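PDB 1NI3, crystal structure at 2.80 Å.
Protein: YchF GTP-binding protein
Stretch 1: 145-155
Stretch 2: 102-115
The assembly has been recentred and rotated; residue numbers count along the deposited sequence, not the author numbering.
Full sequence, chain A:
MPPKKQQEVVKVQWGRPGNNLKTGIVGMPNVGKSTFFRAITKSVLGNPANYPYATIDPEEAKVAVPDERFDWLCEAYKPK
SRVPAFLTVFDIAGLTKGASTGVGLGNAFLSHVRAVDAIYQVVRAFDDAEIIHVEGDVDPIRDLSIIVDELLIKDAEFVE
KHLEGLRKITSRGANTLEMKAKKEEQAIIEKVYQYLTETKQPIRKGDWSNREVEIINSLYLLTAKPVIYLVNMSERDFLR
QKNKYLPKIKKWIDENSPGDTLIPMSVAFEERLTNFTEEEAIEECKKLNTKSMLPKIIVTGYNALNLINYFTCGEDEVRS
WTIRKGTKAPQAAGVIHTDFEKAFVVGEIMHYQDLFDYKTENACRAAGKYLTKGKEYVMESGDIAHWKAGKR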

# COMPACT_ATOMS: atom_id res chain seq x y z
N SER A 145 7.02 19.53 -2.10
CA SER A 145 6.13 20.22 -3.02
C SER A 145 6.45 19.87 -4.48
O SER A 145 5.56 19.73 -5.31
CB SER A 145 6.23 21.73 -2.81
OG SER A 145 5.18 22.42 -3.51
N ILE A 146 7.74 19.70 -4.78
CA ILE A 146 8.17 19.35 -6.13
C ILE A 146 7.42 18.13 -6.66
O ILE A 146 6.70 18.20 -7.66
CB ILE A 146 9.67 19.04 -6.16
CG1 ILE A 146 10.47 20.32 -5.93
CG2 ILE A 146 10.05 18.39 -7.49
CD1 ILE A 146 11.93 20.06 -5.64
N ILE A 147 7.61 17.00 -5.98
CA ILE A 147 6.98 15.74 -6.35
C ILE A 147 5.49 15.93 -6.62
O ILE A 147 4.99 15.55 -7.68
CB ILE A 147 7.22 14.67 -5.26
CG1 ILE A 147 8.74 14.46 -5.09
CG2 ILE A 147 6.59 13.34 -5.65
CD1 ILE A 147 9.12 13.45 -4.04
N VAL A 148 4.77 16.55 -5.69
CA VAL A 148 3.35 16.77 -5.88
C VAL A 148 3.10 17.45 -7.23
O VAL A 148 2.41 16.92 -8.09
CB VAL A 148 2.77 17.68 -4.81
CG1 VAL A 148 1.26 17.59 -4.84
CG2 VAL A 148 3.32 17.31 -3.45
N ASP A 149 3.68 18.65 -7.38
CA ASP A 149 3.51 19.43 -8.60
C ASP A 149 3.87 18.63 -9.84
O ASP A 149 3.20 18.73 -10.87
CB ASP A 149 4.36 20.69 -8.52
CG ASP A 149 3.99 21.55 -7.35
OD1 ASP A 149 2.78 21.89 -7.22
OD2 ASP A 149 4.89 21.88 -6.54
N GLU A 150 4.92 17.82 -9.74
CA GLU A 150 5.29 17.00 -10.87
C GLU A 150 4.13 16.05 -11.14
O GLU A 150 3.66 15.94 -12.27
CB GLU A 150 6.59 16.22 -10.58
CG GLU A 150 6.87 15.09 -11.57
CD GLU A 150 8.31 14.59 -11.51
OE1 GLU A 150 8.92 14.66 -10.42
OE2 GLU A 150 8.84 14.13 -12.55
N LEU A 151 3.64 15.38 -10.09
CA LEU A 151 2.53 14.45 -10.30
C LEU A 151 1.32 15.16 -10.90
O LEU A 151 0.73 14.69 -11.88
CB LEU A 151 2.16 13.74 -8.99
CG LEU A 151 3.28 12.91 -8.36
CD1 LEU A 151 2.71 12.06 -7.26
CD2 LEU A 151 3.95 12.04 -9.41
N LEU A 152 0.95 16.29 -10.32
CA LEU A 152 -0.19 17.05 -10.81
C LEU A 152 -0.04 17.39 -12.29
O LEU A 152 -0.98 17.20 -13.07
CB LEU A 152 -0.35 18.33 -10.02
CG LEU A 152 -0.81 18.01 -8.61
CD1 LEU A 152 -0.76 19.26 -7.77
CD2 LEU A 152 -2.21 17.41 -8.65
N ILE A 153 1.13 17.87 -12.69
CA ILE A 153 1.32 18.20 -14.08
C ILE A 153 1.04 17.00 -14.96
O ILE A 153 0.24 17.09 -15.90
CB ILE A 153 2.73 18.72 -14.34
CG1 ILE A 153 2.96 19.99 -13.52
CG2 ILE A 153 2.90 19.07 -15.81
CD1 ILE A 153 1.99 21.10 -13.90
N LYS A 154 1.70 15.88 -14.67
CA LYS A 154 1.46 14.68 -15.46
C LYS A 154 -0.03 14.40 -15.63
O LYS A 154 -0.56 14.47 -16.74
CB LYS A 154 2.14 13.48 -14.81
CG LYS A 154 3.58 13.36 -15.21
CD LYS A 154 3.67 13.12 -16.70
CE LYS A 154 5.11 13.12 -17.19
NZ LYS A 154 5.15 12.72 -18.63
N ASP A 155 -0.72 14.09 -14.54
CA ASP A 155 -2.14 13.81 -14.62
C ASP A 155 -2.89 14.90 -15.37
O ASP A 155 -3.81 14.62 -16.12
CB ASP A 155 -2.75 13.63 -13.23
CG ASP A 155 -2.24 12.39 -12.55
OD1 ASP A 155 -2.34 11.30 -13.14
OD2 ASP A 155 -1.75 12.51 -11.41
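Stretch 2 (102-115) GVGLGNAFLSHVRA

Stretch 2 approaches the helix of residues 145-155 first as an irregular loop and then as a short helix that begins at Asn107. The two helices run at 74° to each other, with axes 12.0 Å apart at closest approach.

Gly102, poorly ordered, makes no contact, and Val103 lies at the margin, its carbonyl O 4.2 Å from Ile146 CG2. At Gly104 the chain comes closest: its CA is 6.0 Å from the CA of Ile147, 3.8 Å from Ile146 CG2 and 3.3 Å from Glu150 OE1. A CB here would fall about 2.1 Å from that OE1, a clash, so glycine suits the place. The Glu150 carboxylate then receives two successive backbone amides: Leu105 N donates to Glu150 OE1 in a very short, nearly linear hydrogen bond of 2.5 Å, and Gly106 N donates to Glu150 OE2 at 2.8 Å. An acid suits this spot because its two oxygens can each accept one amide. Leu105 also points toward the helix, its CD1 packing 3.8 Å from Ile147 CG2, an apolar side chain suited to this buried site.

Gly106 is the N-cap residue. Its phi of 103° and psi of 165° would jam a CB against the preceding carbonyl O, which by itself calls for glycine. Asn107 opens the helix, and its OD1, a good acceptor for an ammonium group, takes a 2.7 Å hydrogen bond from Lys154 NZ.

Ala108 and Phe109 make no contact with stretch 1, but one turn on from Gly106 Leu110 points toward it. Its CD2 meets Leu151 CD2 at 3.5 Å, while its CD1 lies 3.7 Å from Lys154 CG, so the aliphatic part of the lysine extends the apolar surface. Farther along, Arg114 reaches back: its NH2 is 4.0 Å from Lys154 CD, and its NH1 donates to a water at 3.1 Å, which donates to Asp155 OD1 at 3.1 Å.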

# COMPACT_ATOMS: atom_id res chain seq x y z
N GLY A 102 15.37 16.32 -15.07
CA GLY A 102 14.39 17.23 -14.51
C GLY A 102 14.62 17.42 -13.02
O GLY A 102 15.27 16.59 -12.37
N VAL A 103 14.09 18.51 -12.48
CA VAL A 103 14.22 18.82 -11.06
C VAL A 103 13.53 17.80 -10.16
O VAL A 103 13.89 17.65 -9.00
CB VAL A 103 13.64 20.21 -10.76
CG1 VAL A 103 14.47 21.29 -11.41
CG2 VAL A 103 12.20 20.27 -11.24
N GLY A 104 12.53 17.12 -10.71
CA GLY A 104 11.80 16.14 -9.94
C GLY A 104 12.24 14.70 -10.09
O GLY A 104 13.43 14.38 -10.04
N LEU A 105 11.26 13.82 -10.30
CA LEU A 105 11.49 12.39 -10.43
C LEU A 105 11.83 11.97 -11.86
O LEU A 105 12.63 11.05 -12.07
CB LEU A 105 10.25 11.63 -9.97
CG LEU A 105 9.81 11.86 -8.52
CD1 LEU A 105 8.35 11.45 -8.37
CD2 LEU A 105 10.70 11.09 -7.55
N GLY A 106 11.21 12.63 -12.83
CA GLY A 106 11.47 12.28 -14.21
C GLY A 106 10.35 11.46 -14.80
O GLY A 106 9.52 10.91 -14.08
N ASN A 107 10.34 11.36 -16.12
CA ASN A 107 9.32 10.62 -16.84
C ASN A 107 9.54 9.12 -16.76
O ASN A 107 8.58 8.36 -16.77
CB ASN A 107 9.31 11.06 -18.30
CG ASN A 107 7.95 11.53 -18.74
OD1 ASN A 107 7.01 10.73 -18.84
ND2 ASN A 107 7.82 12.82 -19.02
N ALA A 108 10.79 8.70 -16.69
CA ALA A 108 11.07 7.28 -16.62
C ALA A 108 10.65 6.74 -15.26
O ALA A 108 9.89 5.77 -15.16
CB ALA A 108 12.56 7.02 -16.84
N PHE A 109 11.16 7.37 -14.20
CA PHE A 109 10.85 7.00 -12.83
C PHE A 109 9.35 6.86 -12.70
O PHE A 109 8.84 5.86 -12.20
CB PHE A 109 11.34 8.08 -11.87
CG PHE A 109 11.32 7.66 -10.44
CD1 PHE A 109 12.29 6.81 -9.93
CD2 PHE A 109 10.29 8.08 -9.59
CE1 PHE A 109 12.26 6.38 -8.61
CE2 PHE A 109 10.25 7.66 -8.27
CZ PHE A 109 11.24 6.80 -7.78
N LEU A 110 8.63 7.86 -13.17
CA LEU A 110 7.19 7.81 -13.12
C LEU A 110 6.60 6.68 -13.94
O LEU A 110 5.66 6.03 -13.50
CB LEU A 110 6.59 9.14 -13.57
CG LEU A 110 6.76 10.29 -12.58
CD1 LEU A 110 6.11 11.53 -13.15
CD2 LEU A 110 6.13 9.93 -11.25
N SER A 111 7.14 6.41 -15.12
CA SER A 111 6.58 5.33 -15.94
C SER A 111 6.46 4.01 -15.17
O SER A 111 5.61 3.19 -15.50
CB SER A 111 7.39 5.13 -17.24
OG SER A 111 8.57 4.38 -17.01
N HIS A 112 7.29 3.83 -14.15
CA HIS A 112 7.29 2.62 -13.32
C HIS A 112 6.35 2.74 -12.14
O HIS A 112 5.78 1.76 -11.67
CB HIS A 112 8.68 2.33 -12.79
CG HIS A 112 9.57 1.67 -13.79
ND1 HIS A 112 9.33 0.41 -14.25
CD2 HIS A 112 10.68 2.12 -14.43
CE1 HIS A 112 10.25 0.10 -15.16
NE2 HIS A 112 11.07 1.12 -15.28
N VAL A 113 6.22 3.96 -11.66
CA VAL A 113 5.34 4.24 -10.55
C VAL A 113 3.91 3.90 -10.96
O VAL A 113 3.13 3.36 -10.17
CB VAL A 113 5.41 5.72 -10.16
CG1 VAL A 113 4.24 6.09 -9.27
CG2 VAL A 113 6.72 5.99 -9.44
N ARG A 114 3.59 4.19 -12.22
CA ARG A 114 2.26 3.92 -12.75
C ARG A 114 1.85 2.47 -12.58
O ARG A 114 0.68 2.17 -12.45
CB ARG A 114 2.20 4.27 -14.25
CG ARG A 114 2.36 5.75 -14.57
CD ARG A 114 2.53 6.01 -16.06
NE ARG A 114 2.67 7.44 -16.35
CZ ARG A 114 1.66 8.29 -16.42
NH1 ARG A 114 0.41 7.87 -16.23
NH2 ARG A 114 1.88 9.58 -16.67
N ALA A 115 2.83 1.58 -12.56
CA ALA A 115 2.52 0.17 -12.45
C ALA A 115 2.26 -0.24 -11.01
O ALA A 115 2.06 -1.41 -10.70
CB ALA A 115 3.65 -0.66 -13.02
O HOH W 1 -1.05 10.55 -15.91